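Local structure of DNA/pantothenate metabolism flavoprotein (Streptomyces sparsogenes DSM 40356, 7CFU) at residues 144-147 and 151-154; 110-115 and 156-161. The protein binds flavin mononucleotide and, as an FMN-dependent cysteine decarboxylase, probably carries out the oxidative decarboxylation of a cysteine residue in a peptide substrate. One frame throughout, in Å; residues are numbered along the deposited sequence.

Interaction 1 (144-147 and 151-154)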
loop_
_atom_site.group_PDB
_atom_site.type_symbol
_atom_site.label_atom_id
_atom_site.label_comp_id
_atom_site.label_asym_id
_atom_site.label_seq_id
_atom_site.Cartn_x
_atom_site.Cartn_y
_atom_site.Cartn_z
ATOM N N ALA A 144 4.857 -23.985 33.820
ATOM C CA ALA A 144 3.697 -24.717 33.316
ATOM C C ALA A 144 3.983 -25.341 31.953
ATOM O O ALA A 144 3.603 -26.491 31.699
ATOM C CB ALA A 144 2.481 -23.795 33.250
ATOM N N MET A 145 4.647 -24.590 31.057
ATOM C CA MET A 145 4.952 -25.089 29.717
ATOM C C MET A 145 6.007 -26.193 29.766
ATOM O O MET A 145 5.876 -27.221 29.092
ATOM C CB MET A 145 5.427 -23.925 28.826
ATOM C CG MET A 145 4.420 -22.766 28.704
ATOM S SD MET A 145 5.122 -21.244 28.003
ATOM C CE MET A 145 5.493 -21.809 26.338
ATOM N N TRP A 146 7.064 -25.990 30.551
ATOM C CA TRP A 146 8.126 -26.983 30.654
ATOM C C TRP A 146 7.613 -28.319 31.202
ATOM O O TRP A 146 8.147 -29.377 30.853
ATOM C CB TRP A 146 9.249 -26.437 31.538
ATOM C CG TRP A 146 10.438 -27.346 31.649
ATOM C CD1 TRP A 146 10.830 -28.048 32.753
ATOM C CD2 TRP A 146 11.407 -27.635 30.624
ATOM N NE1 TRP A 146 11.975 -28.760 32.479
ATOM C CE2 TRP A 146 12.350 -28.526 31.181
ATOM C CE3 TRP A 146 11.565 -27.229 29.293
ATOM C CZ2 TRP A 146 13.437 -29.017 30.456
ATOM C CZ3 TRP A 146 12.645 -27.717 28.573
ATOM C CH2 TRP A 146 13.568 -28.603 29.156
ATOM N N SER A 147 6.574 -28.296 32.038
ATOM C CA SER A 147 6.068 -29.519 32.653
ATOM C C SER A 147 5.097 -30.276 31.760
ATOM O O SER A 147 4.666 -31.369 32.135
ATOM C CB SER A 147 5.360 -29.204 33.968
ATOM O OG SER A 147 4.086 -28.638 33.698
ATOM N N VAL A 151 5.948 -31.318 25.754
ATOM C CA VAL A 151 7.263 -30.674 25.755
ATOM C C VAL A 151 8.344 -31.656 26.186
ATOM O O VAL A 151 9.407 -31.734 25.565
ATOM C CB VAL A 151 7.248 -29.408 26.635
ATOM C CG1 VAL A 151 8.655 -28.836 26.793
ATOM C CG2 VAL A 151 6.340 -28.361 26.014
ATOM N N GLN A 152 8.086 -32.437 27.246
ATOM C CA GLN A 152 9.104 -33.366 27.738
ATOM C C GLN A 152 9.359 -34.506 26.755
ATOM O O GLN A 152 10.493 -34.983 26.652
ATOM C CB GLN A 152 8.702 -33.912 29.110
ATOM C CG GLN A 152 8.849 -32.883 30.233
ATOM C CD GLN A 152 10.198 -32.183 30.193
ATOM O OE1 GLN A 152 11.242 -32.831 30.115
ATOM N NE2 GLN A 152 10.180 -30.851 30.220
ATOM N N ARG A 153 8.336 -34.952 26.021
ATOM C CA ARG A 153 8.588 -35.899 24.932
ATOM C C ARG A 153 9.553 -35.315 23.907
ATOM O O ARG A 153 10.491 -35.991 23.460
ATOM C CB ARG A 153 7.277 -36.289 24.248
ATOM C CG ARG A 153 6.420 -37.272 25.038
ATOM C CD ARG A 153 5.329 -37.877 24.183
ATOM N NE ARG A 153 4.322 -36.906 23.759
ATOM C CZ ARG A 153 3.260 -36.553 24.483
ATOM N NH1 ARG A 153 3.053 -37.079 25.685
ATOM N NH2 ARG A 153 2.391 -35.671 24.005
ATOM N N ASN A 154 9.374 -34.040 23.562
ATOM C CA ASN A 154 10.241 -33.433 22.561
ATOM C C ASN A 154 11.666 -33.312 23.076
ATOM O O ASN A 154 12.618 -33.617 22.346
ATOM C CB ASN A 154 9.692 -32.065 22.150
ATOM C CG ASN A 154 8.332 -32.165 21.491
ATOM O OD1 ASN A 154 8.012 -33.177 20.855
ATOM N ND2 ASN A 154 7.517 -31.124 21.649
#
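Gln152 reaches back to Trp146 and engages it twice with one nitrogen. Its NE2 donates a short hydrogen bond to Trp146 O (2.6 Å, N-H...O angle 160°), the acceptor lying close to the plane of the amide, and the same NE2 sits over the centre of one indole face, 3.3 Å from CE2. Ring and amide planes stand 72° apart, so the group meets the indole with its nitrogen and does not lie flat on it. The bend of the glutamine chain at its second torsion turns the amide back to the indole. Beside it Val151 points at the first helix, with CG2 3.3 Å from Met145 O and CG1 4.2 Å from Trp146 CE3; a compact branched residue suits this close backbone approach. The indole swings beside its own carbonyl, CG anti to the backbone N (chi1 -177°), and also rests on Met141, Glu167 and Pro168. Were Trp146 replaced by an alanine, the amide of Gln152 would probably lose its aromatic platform and a gap would open beside Val151. Met145 touches the bound flavin mononucleotide: the arrangement is a short turn between consecutive helices, 143-146 and 149-160, closed by a side chain-to-backbone hydrogen bond beside the cofactor pocket.

Interaction 2 (110-115 and 156-161). With FMN (flavin mononucleotide), chain Y.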
loop_
_atom_site.group_PDB
_atom_site.type_symbol
_atom_site.label_atom_id
_atom_site.label_comp_id
_atom_site.label_asym_id
_atom_site.label_seq_id
_atom_site.Cartn_x
_atom_site.Cartn_y
_atom_site.Cartn_z
ATOM N N ASN A 110 8.029 -24.137 21.043
ATOM C CA ASN A 110 7.691 -24.351 19.638
ATOM C C ASN A 110 8.867 -24.950 18.877
ATOM O O ASN A 110 8.707 -25.918 18.120
ATOM C CB ASN A 110 7.273 -23.018 19.012
ATOM C CG ASN A 110 6.730 -23.169 17.607
ATOM O OD1 ASN A 110 5.848 -23.997 17.347
ATOM N ND2 ASN A 110 7.269 -22.369 16.682
ATOM N N PHE A 111 10.063 -24.381 19.066
ATOM C CA PHE A 111 11.243 -24.900 18.384
ATOM C C PHE A 111 11.506 -26.359 18.744
ATOM O O PHE A 111 11.831 -27.171 17.866
ATOM C CB PHE A 111 12.480 -24.055 18.709
ATOM C CG PHE A 111 13.731 -24.622 18.123
ATOM C CD1 PHE A 111 14.543 -25.469 18.870
ATOM C CD2 PHE A 111 14.074 -24.362 16.798
ATOM C CE1 PHE A 111 15.680 -26.026 18.316
ATOM C CE2 PHE A 111 15.213 -24.915 16.247
ATOM C CZ PHE A 111 16.013 -25.747 17.007
ATOM N N LEU A 112 11.406 -26.703 20.033
ATOM C CA LEU A 112 11.622 -28.089 20.448
ATOM C C LEU A 112 10.709 -29.032 19.691
ATOM O O LEU A 112 11.145 -30.086 19.207
ATOM C CB LEU A 112 11.377 -28.247 21.946
ATOM C CG LEU A 112 12.254 -27.468 22.915
ATOM C CD1 LEU A 112 11.812 -27.754 24.342
ATOM C CD2 LEU A 112 13.713 -27.832 22.703
ATOM N N ALA A 113 9.439 -28.656 19.555
ATOM C CA ALA A 113 8.492 -29.497 18.835
ATOM C C ALA A 113 8.895 -29.652 17.373
ATOM O O ALA A 113 8.908 -30.763 16.832
ATOM C CB ALA A 113 7.093 -28.904 18.954
ATOM N N LYS A 114 9.252 -28.547 16.717
ATOM C CA LYS A 114 9.599 -28.637 15.302
ATOM C C LYS A 114 10.879 -29.443 15.098
ATOM O O LYS A 114 10.938 -30.318 14.221
ATOM C CB LYS A 114 9.739 -27.232 14.717
ATOM C CG LYS A 114 8.425 -26.463 14.594
ATOM C CD LYS A 114 8.661 -25.058 14.014
ATOM C CE LYS A 114 7.338 -24.320 13.777
ATOM N NZ LYS A 114 7.564 -22.948 13.251
ATOM N N ALA A 115 11.907 -29.182 15.910
ATOM C CA ALA A 115 13.154 -29.923 15.756
ATOM C C ALA A 115 12.955 -31.397 16.084
ATOM O O ALA A 115 13.481 -32.271 15.381
ATOM C CB ALA A 115 14.243 -29.309 16.642
ATOM N N ASP A 156 13.111 -35.293 25.294
ATOM C CA ASP A 156 13.687 -36.635 25.266
ATOM C C ASP A 156 14.050 -37.037 23.847
ATOM O O ASP A 156 15.143 -37.562 23.595
ATOM C CB ASP A 156 12.710 -37.657 25.853
ATOM C CG ASP A 156 12.403 -37.407 27.323
ATOM O OD1 ASP A 156 13.208 -36.738 28.010
ATOM O OD2 ASP A 156 11.341 -37.881 27.787
ATOM N N GLN A 157 13.140 -36.792 22.902
ATOM C CA GLN A 157 13.390 -37.187 21.523
ATOM C C GLN A 157 14.639 -36.513 20.976
ATOM O O GLN A 157 15.418 -37.136 20.244
ATOM C CB GLN A 157 12.190 -36.844 20.652
ATOM C CG GLN A 157 12.393 -37.203 19.197
ATOM C CD GLN A 157 12.548 -38.706 18.995
ATOM O OE1 GLN A 157 11.558 -39.423 18.901
ATOM N NE2 GLN A 157 13.789 -39.183 18.934
ATOM N N LEU A 158 14.846 -35.240 21.321
ATOM C CA LEU A 158 16.018 -34.521 20.825
ATOM C C LEU A 158 17.305 -35.066 21.432
ATOM O O LEU A 158 18.332 -35.143 20.752
ATOM C CB LEU A 158 15.886 -33.028 21.114
ATOM C CG LEU A 158 14.890 -32.262 20.248
ATOM C CD1 LEU A 158 14.571 -30.906 20.866
ATOM C CD2 LEU A 158 15.471 -32.100 18.852
ATOM N N ARG A 159 17.274 -35.422 22.720
ATOM C CA ARG A 159 18.444 -36.027 23.346
ATOM C C ARG A 159 18.774 -37.374 22.712
ATOM O O ARG A 159 19.944 -37.678 22.458
ATOM C CB ARG A 159 18.221 -36.163 24.851
ATOM C CG ARG A 159 18.333 -34.838 25.584
ATOM C CD ARG A 159 18.022 -34.980 27.057
ATOM N NE ARG A 159 18.370 -33.766 27.790
ATOM C CZ ARG A 159 17.699 -33.321 28.845
ATOM N NH1 ARG A 159 16.644 -33.992 29.290
ATOM N NH2 ARG A 159 18.081 -32.210 29.453
ATOM N N GLU A 160 17.754 -38.193 22.447
ATOM C CA GLU A 160 17.990 -39.462 21.765
ATOM C C GLU A 160 18.539 -39.243 20.363
ATOM O O GLU A 160 19.314 -40.069 19.859
ATOM C CB GLU A 160 16.697 -40.281 21.740
ATOM C CG GLU A 160 16.235 -40.679 23.151
ATOM C CD GLU A 160 14.933 -41.471 23.176
ATOM O OE1 GLU A 160 14.418 -41.819 22.093
ATOM O OE2 GLU A 160 14.428 -41.751 24.287
ATOM N N ASP A 161 18.184 -38.128 19.729
ATOM C CA ASP A 161 18.698 -37.822 18.403
ATOM C C ASP A 161 20.096 -37.224 18.430
ATOM O O ASP A 161 20.650 -36.946 17.363
ATOM C CB ASP A 161 17.733 -36.879 17.678
ATOM C CG ASP A 161 16.437 -37.565 17.294
ATOM O OD1 ASP A 161 16.385 -38.815 17.371
ATOM O OD2 ASP A 161 15.466 -36.857 16.933
HETATM N N1 FMN Y . 7.504 -19.150 24.123
HETATM C C2 FMN Y . 8.369 -19.995 24.777
HETATM O O2 FMN Y . 8.321 -21.191 24.536
HETATM N N3 FMN Y . 9.290 -19.500 25.676
HETATM C C4 FMN Y . 9.333 -18.146 25.939
HETATM O O4 FMN Y . 10.148 -17.709 26.750
HETATM C C4A FMN Y . 8.449 -17.291 25.291
HETATM N N5 FMN Y . 8.484 -15.936 25.535
HETATM C C5A FMN Y . 7.620 -15.091 24.870
HETATM C C6 FMN Y . 7.667 -13.731 25.130
HETATM C C7 FMN Y . 6.802 -12.874 24.467
HETATM C C7M FMN Y . 6.857 -11.394 24.747
HETATM C C8 FMN Y . 5.880 -13.377 23.556
HETATM C C8M FMN Y . 4.940 -12.426 22.855
HETATM C C9 FMN Y . 5.826 -14.746 23.298
HETATM C C9A FMN Y . 6.699 -15.603 23.959
HETATM N N10 FMN Y . 6.662 -16.969 23.728
HETATM C C10 FMN Y . 7.540 -17.803 24.378
HETATM C "C1'" FMN Y . 5.697 -17.551 22.748
HETATM C "C2'" FMN Y . 6.420 -17.742 21.425
HETATM O "O2'" FMN Y . 6.949 -16.502 20.978
HETATM C "C3'" FMN Y . 5.464 -18.380 20.417
HETATM O "O3'" FMN Y . 5.218 -19.720 20.792
HETATM C "C4'" FMN Y . 5.975 -18.293 18.970
HETATM O "O4'" FMN Y . 5.020 -18.868 18.096
HETATM C "C5'" FMN Y . 7.302 -19.013 18.808
HETATM O "O5'" FMN Y . 7.837 -18.715 17.532
HETATM P P FMN Y . 9.260 -19.300 17.079
HETATM O O1P FMN Y . 9.220 -19.577 15.595
HETATM O O2P FMN Y . 10.296 -18.308 17.485
HETATM O O3P FMN Y . 9.572 -20.616 17.766
HETATM O O HOH W 1 15.473 -34.348 15.965
#
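Helix 109-117, whose first turn belongs to the flavin mononucleotide pocket, packs here against the last turns of helix 149-160. Leu158 carries the contact, sending one methyl to each of two residues on the facing helix. Its CD1 meets Leu112 CD2 at 3.7 Å, the two side chains crossing at about a right angle, while its CD2 lies 3.8 Å from Ala115 CB. With CG anti to the carbonyl carbon (chi1 -74°), the leucine fork is directed at the space between these partners, which are three residues apart and so lie on the same side of their helix. A branched leucine can serve both, and the small Ala115 lets the methyl come close to the backbone. Beyond the leucine the link becomes polar: a water donates to Ala115 O (2.9 Å) and to Asp161 OD2 (2.7 Å), tying the one helix to the residue just beyond the end of the other. That carboxylate oxygen also forms a salt bridge with Arg153 of a third subunit.

At the far end of the segment, Asn110 ND2 gives FMN O3P a nearly straight hydrogen bond (3.1 Å, 169°), and its OD1 accepts from Ala120 N of the second subunit, which probably fixes the turn of the amide that presents ND2 to the phosphate. The whole is apolar helix packing in a Rossmann-like alpha/beta flavoprotein fold, its parallel strands ordered 2-1-3-4-5, with helix 109-117 supplying one hydrogen bond to the cofactor phosphate beside a subunit interface.

In the fold
Interactions 1 and 2 lie with their centres about 11 Å apart on the same side of the chain's centre, and both draw on helix 149-160: its beginning turns back on helix 143-146, its end meets helix 109-117. Along the chain interaction 1 is nested within the loop closed by interaction 2, which also encloses strand 135-139 of the parallel sheet. The two patches touch directly, Val151 CG1 packing on Leu112 CD1 at 4.1 Å and Asn154 on Ala113 and Leu112. Through these contacts helix 149-160 packs on both helices that contribute to the FMN pocket, by Met145 and by Asn110, and both contacts also touch the second subunit of the twelve-chain assembly.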